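Local atomic coordinates of repeat Five Residue (Rfr) protein or pentapeptide repeat protein (PDB entry 2O6W), a protein that is of unknown function and folds into a right-handed quadrilateral beta helix built from five-residue repeats. Residues E21-P26 with A61-A66; F30-R35 with L73-L78; A111-A116 with T129-E134. All blocks are in the same frame, centred on the assembly; numbering follows the deposited sequence.

Interaction 1 of 3, residues E21-P26 with A61-A66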
loop_
_atom_site.group_PDB
_atom_site.type_symbol
_atom_site.label_atom_id
_atom_site.label_comp_id
_atom_site.label_asym_id
_atom_site.label_seq_id
_atom_site.Cartn_x
_atom_site.Cartn_y
_atom_site.Cartn_z
ATOM N N GLU A 21 -3.790 -0.606 -13.096
ATOM C CA GLU A 21 -4.621 -1.789 -12.900
ATOM C C GLU A 21 -3.928 -3.074 -13.356
ATOM O O GLU A 21 -3.397 -3.143 -14.458
ATOM C CB GLU A 21 -5.938 -1.657 -13.673
ATOM C CG GLU A 21 -6.669 -0.318 -13.553
ATOM C CD GLU A 21 -6.019 0.817 -14.365
ATOM O OE1 GLU A 21 -5.255 0.540 -15.326
ATOM O OE2 GLU A 21 -6.298 1.995 -14.046
ATOM N N GLY A 22 -3.943 -4.090 -12.504
ATOM C CA GLY A 22 -3.346 -5.360 -12.859
ATOM C C GLY A 22 -1.839 -5.454 -13.004
ATOM O O GLY A 22 -1.349 -6.488 -13.466
ATOM N N VAL A 23 -1.088 -4.420 -12.627
ATOM C CA VAL A 23 0.365 -4.508 -12.754
ATOM C C VAL A 23 0.935 -5.527 -11.779
ATOM O O VAL A 23 0.342 -5.814 -10.735
ATOM C CB VAL A 23 1.094 -3.159 -12.496
ATOM C CG1 VAL A 23 0.707 -2.145 -13.554
ATOM C CG2 VAL A 23 0.797 -2.653 -11.090
ATOM N N ASN A 24 2.091 -6.074 -12.133
ATOM C CA ASN A 24 2.763 -7.061 -11.304
ATOM C C ASN A 24 4.014 -6.435 -10.693
ATOM O O ASN A 24 5.076 -6.402 -11.316
ATOM C CB ASN A 24 3.150 -8.276 -12.150
ATOM C CG ASN A 24 3.568 -9.462 -11.306
ATOM O OD1 ASN A 24 2.839 -9.877 -10.404
ATOM N ND2 ASN A 24 4.739 -10.024 -11.598
ATOM N N LEU A 25 3.880 -5.926 -9.475
ATOM C CA LEU A 25 5.008 -5.308 -8.790
ATOM C C LEU A 25 5.252 -5.926 -7.413
ATOM O O LEU A 25 5.287 -5.226 -6.404
ATOM C CB LEU A 25 4.782 -3.799 -8.666
ATOM C CG LEU A 25 4.766 -3.051 -10.004
ATOM C CD1 LEU A 25 4.519 -1.565 -9.772
ATOM C CD2 LEU A 25 6.096 -3.255 -10.729
ATOM N N PRO A 26 5.405 -7.260 -7.355
ATOM C CA PRO A 26 5.646 -7.881 -6.051
ATOM C C PRO A 26 7.078 -7.666 -5.575
ATOM O O PRO A 26 7.993 -7.435 -6.376
ATOM C CB PRO A 26 5.345 -9.357 -6.312
ATOM C CG PRO A 26 5.802 -9.538 -7.732
ATOM C CD PRO A 26 5.248 -8.290 -8.404
ATOM N N ALA A 61 -4.615 6.913 -7.277
ATOM C CA ALA A 61 -4.121 5.927 -8.232
ATOM C C ALA A 61 -5.046 4.711 -8.264
ATOM O O ALA A 61 -5.737 4.416 -7.289
ATOM C CB ALA A 61 -2.707 5.496 -7.864
ATOM N N ASN A 62 -5.069 4.015 -9.394
ATOM C CA ASN A 62 -5.890 2.822 -9.520
ATOM C C ASN A 62 -4.935 1.634 -9.607
ATOM O O ASN A 62 -4.193 1.497 -10.576
ATOM C CB ASN A 62 -6.759 2.871 -10.776
ATOM C CG ASN A 62 -7.859 1.812 -10.764
ATOM O OD1 ASN A 62 -7.652 0.679 -10.316
ATOM N ND2 ASN A 62 -9.026 2.170 -11.272
ATOM N N LEU A 63 -4.964 0.789 -8.582
ATOM C CA LEU A 63 -4.110 -0.379 -8.512
ATOM C C LEU A 63 -4.935 -1.660 -8.453
ATOM O O LEU A 63 -4.434 -2.721 -8.080
ATOM C CB LEU A 63 -3.205 -0.276 -7.281
ATOM C CG LEU A 63 -2.001 0.663 -7.404
ATOM C CD1 LEU A 63 -1.566 1.168 -6.033
ATOM C CD2 LEU A 63 -0.869 -0.077 -8.087
ATOM N N SER A 64 -6.206 -1.551 -8.828
ATOM C CA SER A 64 -7.132 -2.686 -8.821
ATOM C C SER A 64 -6.561 -3.970 -9.433
ATOM O O SER A 64 -6.033 -3.958 -10.538
ATOM C CB SER A 64 -8.414 -2.307 -9.570
ATOM O OG SER A 64 -9.109 -1.273 -8.888
ATOM N N ASN A 65 -6.661 -5.074 -8.700
ATOM C CA ASN A 65 -6.184 -6.355 -9.200
ATOM C C ASN A 65 -4.683 -6.389 -9.436
ATOM O O ASN A 65 -4.171 -7.298 -10.097
ATOM C CB ASN A 65 -6.911 -6.695 -10.507
ATOM C CG ASN A 65 -8.406 -6.843 -10.316
ATOM O OD1 ASN A 65 -8.876 -7.842 -9.767
ATOM N ND2 ASN A 65 -9.160 -5.844 -10.744
ATOM N N ALA A 66 -3.969 -5.397 -8.916
ATOM C CA ALA A 66 -2.518 -5.374 -9.083
ATOM C C ALA A 66 -1.907 -6.297 -8.039
ATOM O O ALA A 66 -2.540 -6.601 -7.036
ATOM C CB ALA A 66 -1.985 -3.968 -8.906
#

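Interaction 2 of 3, residues F30-R35 with L73-L78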
loop_
_atom_site.group_PDB
_atom_site.type_symbol
_atom_site.label_atom_id
_atom_site.label_comp_id
_atom_site.label_asym_id
_atom_site.label_seq_id
_atom_site.Cartn_x
_atom_site.Cartn_y
_atom_site.Cartn_z
ATOM N N PHE A 30 8.699 0.578 -2.039
ATOM C CA PHE A 30 8.132 1.905 -2.234
ATOM C C PHE A 30 7.930 2.545 -0.867
ATOM O O PHE A 30 7.041 3.373 -0.701
ATOM C CB PHE A 30 6.767 1.817 -2.923
ATOM C CG PHE A 30 6.804 1.224 -4.297
ATOM C CD1 PHE A 30 6.031 0.108 -4.602
ATOM C CD2 PHE A 30 7.595 1.784 -5.293
ATOM C CE1 PHE A 30 6.040 -0.442 -5.883
ATOM C CE2 PHE A 30 7.612 1.244 -6.579
ATOM C CZ PHE A 30 6.835 0.125 -6.873
ATOM N N GLY A 31 8.738 2.155 0.113
ATOM C CA GLY A 31 8.583 2.707 1.447
ATOM C C GLY A 31 9.690 3.635 1.912
ATOM O O GLY A 31 10.630 3.921 1.169
ATOM N N LEU A 32 9.570 4.105 3.152
ATOM C CA LEU A 32 10.550 5.007 3.755
ATOM C C LEU A 32 11.375 4.351 4.856
ATOM O O LEU A 32 11.991 5.043 5.655
ATOM C CB LEU A 32 9.851 6.232 4.346
ATOM C CG LEU A 32 9.471 7.353 3.389
ATOM C CD1 LEU A 32 8.726 8.438 4.153
ATOM C CD2 LEU A 32 10.731 7.923 2.740
ATOM N N LYS A 33 11.392 3.026 4.908
ATOM C CA LYS A 33 12.150 2.355 5.949
ATOM C C LYS A 33 13.568 1.995 5.549
ATOM O O LYS A 33 14.501 2.195 6.318
ATOM C CB LYS A 33 11.428 1.094 6.413
ATOM C CG LYS A 33 10.224 1.359 7.290
ATOM C CD LYS A 33 9.664 0.065 7.841
ATOM C CE LYS A 33 8.576 0.329 8.871
ATOM N NZ LYS A 33 8.097 -0.936 9.492
ATOM N N TYR A 34 13.739 1.468 4.346
ATOM C CA TYR A 34 15.063 1.074 3.914
ATOM C C TYR A 34 15.385 1.554 2.518
ATOM O O TYR A 34 14.552 2.152 1.837
ATOM C CB TYR A 34 15.195 -0.450 3.939
ATOM C CG TYR A 34 14.697 -1.118 5.195
ATOM C CD1 TYR A 34 13.391 -1.619 5.276
ATOM C CD2 TYR A 34 15.543 -1.287 6.294
ATOM C CE1 TYR A 34 12.947 -2.283 6.423
ATOM C CE2 TYR A 34 15.109 -1.942 7.441
ATOM C CZ TYR A 34 13.816 -2.440 7.502
ATOM O OH TYR A 34 13.407 -3.101 8.643
ATOM N N ARG A 35 16.612 1.272 2.102
ATOM C CA ARG A 35 17.084 1.614 0.774
ATOM C C ARG A 35 18.208 0.635 0.440
ATOM O O ARG A 35 18.964 0.223 1.324
ATOM C CB ARG A 35 17.588 3.063 0.734
ATOM C CG ARG A 35 18.821 3.335 1.568
ATOM C CD ARG A 35 19.222 4.807 1.515
ATOM N NE ARG A 35 20.460 5.046 2.258
ATOM C CZ ARG A 35 21.668 4.671 1.843
ATOM N NH1 ARG A 35 21.811 4.043 0.682
ATOM N NH2 ARG A 35 22.735 4.910 2.595
ATOM N N LEU A 73 5.566 -0.743 1.538
ATOM C CA LEU A 73 4.776 0.439 1.221
ATOM C C LEU A 73 4.714 1.356 2.444
ATOM O O LEU A 73 3.773 2.137 2.603
ATOM C CB LEU A 73 3.353 0.022 0.817
ATOM C CG LEU A 73 3.254 -1.050 -0.282
ATOM C CD1 LEU A 73 1.799 -1.454 -0.513
ATOM C CD2 LEU A 73 3.872 -0.521 -1.557
ATOM N N SER A 74 5.717 1.264 3.307
ATOM C CA SER A 74 5.727 2.076 4.517
ATOM C C SER A 74 5.611 3.578 4.250
ATOM O O SER A 74 6.316 4.128 3.411
ATOM C CB SER A 74 6.979 1.768 5.364
ATOM O OG SER A 74 8.175 1.870 4.615
ATOM N N SER A 75 4.688 4.220 4.965
ATOM C CA SER A 75 4.449 5.659 4.851
ATOM C C SER A 75 3.955 6.094 3.475
ATOM O O SER A 75 3.974 7.282 3.146
ATOM C CB SER A 75 5.723 6.432 5.199
ATOM O OG SER A 75 6.132 6.148 6.529
ATOM N N ILE A 76 3.500 5.141 2.675
ATOM C CA ILE A 76 3.013 5.458 1.343
ATOM C C ILE A 76 1.708 6.246 1.401
ATOM O O ILE A 76 0.939 6.129 2.362
ATOM C CB ILE A 76 2.779 4.176 0.528
ATOM C CG1 ILE A 76 2.834 4.492 -0.966
ATOM C CG2 ILE A 76 1.428 3.583 0.883
ATOM C CD1 ILE A 76 3.027 3.269 -1.822
ATOM N N ILE A 77 1.460 7.039 0.364
ATOM C CA ILE A 77 0.244 7.847 0.289
ATOM C C ILE A 77 -0.726 7.269 -0.748
ATOM O O ILE A 77 -0.525 7.398 -1.956
ATOM C CB ILE A 77 0.590 9.314 -0.062
ATOM C CG1 ILE A 77 1.565 9.870 0.984
ATOM C CG2 ILE A 77 -0.667 10.172 -0.067
ATOM C CD1 ILE A 77 2.021 11.279 0.707
ATOM N N LEU A 78 -1.771 6.614 -0.249
ATOM C CA LEU A 78 -2.783 6.001 -1.096
ATOM C C LEU A 78 -4.147 6.622 -0.822
ATOM O O LEU A 78 -5.178 5.946 -0.861
ATOM C CB LEU A 78 -2.840 4.489 -0.845
ATOM C CG LEU A 78 -1.691 3.665 -1.432
ATOM C CD1 LEU A 78 -1.759 2.237 -0.919
ATOM C CD2 LEU A 78 -1.779 3.682 -2.952
HETATM O O HOH W 1 6.743 5.766 0.476
#

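Interaction 3 of 3, residues A111-A116 with T129-E134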
loop_
_atom_site.group_PDB
_atom_site.type_symbol
_atom_site.label_atom_id
_atom_site.label_comp_id
_atom_site.label_asym_id
_atom_site.label_seq_id
_atom_site.Cartn_x
_atom_site.Cartn_y
_atom_site.Cartn_z
ATOM N N ALA A 111 -0.506 -8.588 6.443
ATOM C CA ALA A 111 0.044 -7.286 6.130
ATOM C C ALA A 111 0.286 -6.549 7.444
ATOM O O ALA A 111 -0.363 -6.830 8.447
ATOM C CB ALA A 111 -0.937 -6.507 5.265
ATOM N N ASN A 112 1.228 -5.617 7.452
ATOM C CA ASN A 112 1.479 -4.839 8.661
ATOM C C ASN A 112 0.844 -3.449 8.454
ATOM O O ASN A 112 1.230 -2.718 7.547
ATOM C CB ASN A 112 2.992 -4.738 8.914
ATOM C CG ASN A 112 3.338 -3.764 10.033
ATOM O OD1 ASN A 112 2.526 -3.509 10.925
ATOM N ND2 ASN A 112 4.552 -3.226 9.997
ATOM N N LEU A 113 -0.142 -3.105 9.281
ATOM C CA LEU A 113 -0.832 -1.814 9.167
ATOM C C LEU A 113 -0.644 -0.928 10.387
ATOM O O LEU A 113 -1.496 -0.089 10.697
ATOM C CB LEU A 113 -2.336 -2.020 8.941
ATOM C CG LEU A 113 -2.874 -2.232 7.520
ATOM C CD1 LEU A 113 -2.122 -3.355 6.845
ATOM C CD2 LEU A 113 -4.372 -2.542 7.578
ATOM N N GLN A 114 0.474 -1.115 11.079
ATOM C CA GLN A 114 0.760 -0.334 12.274
ATOM C C GLN A 114 0.850 1.152 11.970
ATOM O O GLN A 114 1.568 1.577 11.062
ATOM C CB GLN A 114 2.064 -0.800 12.917
ATOM C CG GLN A 114 2.291 -0.222 14.303
ATOM C CD GLN A 114 3.561 -0.742 14.939
ATOM O OE1 GLN A 114 4.661 -0.462 14.466
ATOM N NE2 GLN A 114 3.418 -1.514 16.007
ATOM N N GLY A 115 0.105 1.932 12.746
ATOM C CA GLY A 115 0.103 3.365 12.571
ATOM C C GLY A 115 -0.504 3.816 11.261
ATOM O O GLY A 115 -0.455 4.995 10.945
ATOM N N ALA A 116 -1.074 2.895 10.490
ATOM C CA ALA A 116 -1.674 3.269 9.213
ATOM C C ALA A 116 -3.016 3.950 9.421
ATOM O O ALA A 116 -3.729 3.666 10.390
ATOM C CB ALA A 116 -1.846 2.045 8.321
ATOM N N THR A 129 -6.944 -11.113 7.634
ATOM C CA THR A 129 -6.414 -12.156 8.501
ATOM C C THR A 129 -4.938 -11.950 8.852
ATOM O O THR A 129 -4.117 -11.684 7.976
ATOM C CB THR A 129 -6.543 -13.523 7.823
ATOM O OG1 THR A 129 -7.891 -13.709 7.390
ATOM C CG2 THR A 129 -6.160 -14.631 8.778
ATOM N N GLY A 130 -4.611 -12.096 10.135
ATOM C CA GLY A 130 -3.237 -11.941 10.586
ATOM C C GLY A 130 -2.660 -10.540 10.475
ATOM O O GLY A 130 -1.452 -10.355 10.596
ATOM N N VAL A 131 -3.511 -9.548 10.252
ATOM C CA VAL A 131 -3.046 -8.176 10.122
ATOM C C VAL A 131 -2.678 -7.520 11.453
ATOM O O VAL A 131 -3.359 -7.712 12.464
ATOM C CB VAL A 131 -4.108 -7.296 9.434
ATOM C CG1 VAL A 131 -3.720 -5.838 9.544
ATOM C CG2 VAL A 131 -4.240 -7.689 7.969
ATOM N N ASN A 132 -1.593 -6.749 11.450
ATOM C CA ASN A 132 -1.160 -6.035 12.653
ATOM C C ASN A 132 -1.905 -4.694 12.680
ATOM O O ASN A 132 -1.592 -3.790 11.910
ATOM C CB ASN A 132 0.361 -5.811 12.628
ATOM C CG ASN A 132 0.852 -4.958 13.797
ATOM O OD1 ASN A 132 0.175 -4.836 14.822
ATOM N ND2 ASN A 132 2.036 -4.379 13.652
ATOM N N LEU A 133 -2.894 -4.586 13.566
ATOM C CA LEU A 133 -3.709 -3.379 13.691
ATOM C C LEU A 133 -3.315 -2.521 14.886
ATOM O O LEU A 133 -4.163 -1.857 15.494
ATOM C CB LEU A 133 -5.189 -3.759 13.806
ATOM C CG LEU A 133 -5.790 -4.511 12.618
ATOM C CD1 LEU A 133 -7.186 -5.011 12.964
ATOM C CD2 LEU A 133 -5.824 -3.592 11.411
ATOM N N GLU A 134 -2.028 -2.531 15.222
ATOM C CA GLU A 134 -1.532 -1.758 16.359
ATOM C C GLU A 134 -1.486 -0.274 16.032
ATOM O O GLU A 134 -0.686 0.163 15.209
ATOM C CB GLU A 134 -0.132 -2.233 16.763
ATOM C CG GLU A 134 0.319 -1.670 18.102
ATOM C CD GLU A 134 1.755 -2.027 18.452
ATOM O OE1 GLU A 134 2.129 -3.218 18.335
ATOM O OE2 GLU A 134 2.507 -1.111 18.854
#

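Interaction 1 of 3, residues E21-P26 with A61-A66
G22 gives its N-H to the carbonyl of S64, with G22 N 2.9 Å from S64 O, and so sets residues 21-26 against the type II turn that runs from L63 to A66. E21 and G22 carry nearly the same backbone angles as S64 and N65, positive phi at the second residue of each pair included, and G22 CA points a hydrogen almost straight at the backbone oxygen of N65 (176° at the hydrogen).

Beside this bond the side chains of E21 and N62 cross at about a right angle. The glutamate bends at chi2 (75°), its CG resting 3.5 Å from N62 OD1 while OE2 stands 3.4 Å from N62 CB; carboxylate and amide meet as packed groups, their planes steeply inclined. The amide oxygen is turned to its own chain. N62 OD1 takes the N-H of S64 in the plane of the amide, an Asx turn, and also the hydroxyl of that serine, S64 OG lying 2.8 Å away. An alanine here removes the amide and would probably leave S64 N without this acceptor, the serine hydroxyl freer to turn and a gap beside E21 CG.

On the inner side V23 CG2 lies 3.8 Å from A66 CB and more loosely near L63 CD2, and the buried L63 packs on L83, its counterpart in the next coil. Small alanines, an inward leucine and an asparagine folded over the following turn are typical of a corner of the pentapeptide-repeat beta helix.

Interaction 2 of 3, residues F30-R35 with L73-L78
G31 and L32 meet S74 at a corner of the pentapeptide-repeat beta helix, the type II turn from L73 to I76. S74 OG sits between its own backbone N and carbonyl carbon (chi1 53°), which aims it at the neighbouring loop. There S74 OG accepts a weak hydrogen bond from L32 N at 3.0 Å, and the same N-H makes a second weak bond to S74 O. The hydroxyl's stronger partner is D72. A CB on G31 would point straight at the hydroxyl and collide with it.

K33 extends alongside, its CG 3.4 Å from S74 OG, and carries its ammonium on to salt bridges with E94 and D92. L32 CD1 touches S75 CB at 3.8 Å. F30 lies side by side with the buried L73; L73 CD2 meets the ring at its edge, in plane, 3.8 Å from F30 CD1, and I76 CD1 approaches F30 CB. A water donates to F30 O at 2.7 Å and, weakly, to S74 O.

After F30 the earlier segment leaves the repeat pattern, G31 being extended (psi -178°). Up to that point the arrangement is that of a pentapeptide-repeat corner, with L73 as the central leucine of one coil and F30, of nearly the same backbone angles, at the matching place in its neighbour.

Interaction 3 of 3, residues A111-A116 with T129-E134
N132 lies over N112 with its amide side by side with that of its neighbour, the two planes only 10° apart. Followed outward from the backbone, N132 CB comes 3.6 Å from N112 OD1, and CG stays equally near it. At the tip the branches divide the work: OD1 accepts the backbone N-H of E134, closing an Asx turn, while ND2 donates to N112 OD1 at 2.9 Å from well above that amide's plane (43° out of it). N112 OD1 has a second donor, Q114 N, on the opposite face, so the oxygen is gripped from both sides and its amide is held against rotation.

The backbones run in the same direction and form a single bridge at N112 and N132: N132 N donates to A111 O at 3.2 Å, and L113 N to N132 O at 3.1 Å. Two residues on, G115 N reaches E134 O. Between these bonds Q114 CG presses to 3.1 Å from E134 O, and Q114 NE2 stands over the face of the carboxylate, 3.0 Å from E134 CD. Beneath, L113 CD2 packs on V131 CG1 at 3.9 Å and, more loosely, on L133 CD2.

Each asparagine thus serves both its own turn and the stack. That pairing of Asx turn with amide-to-amide bond probably ties these two coils together on their outer side, over the apolar contact of L113 with V131.

In the fold
All three contacts join neighbouring parts of one beta helix, and they differ by place. Interaction 2, nearest the centre of the chain, is partly buried and mixes weak bonds with an aromatic edge. Interaction 1 is also partly buried, with a single backbone hydrogen bond and more exposed partners. Interaction 3 is a surface contact between two regular coils and has the fullest hydrogen bonding, including the direct asparagine-to-asparagine bond that the others lack. Interactions 1 and 2 interlock along the chain and share apolar packing, L63 with L78 and L25 with F30. Interactions 2 and 3 meet around E94, which pairs with K33 and accepts a weak bond from N112, while interactions 1 and 3 lie on opposite sides of the chain's centre.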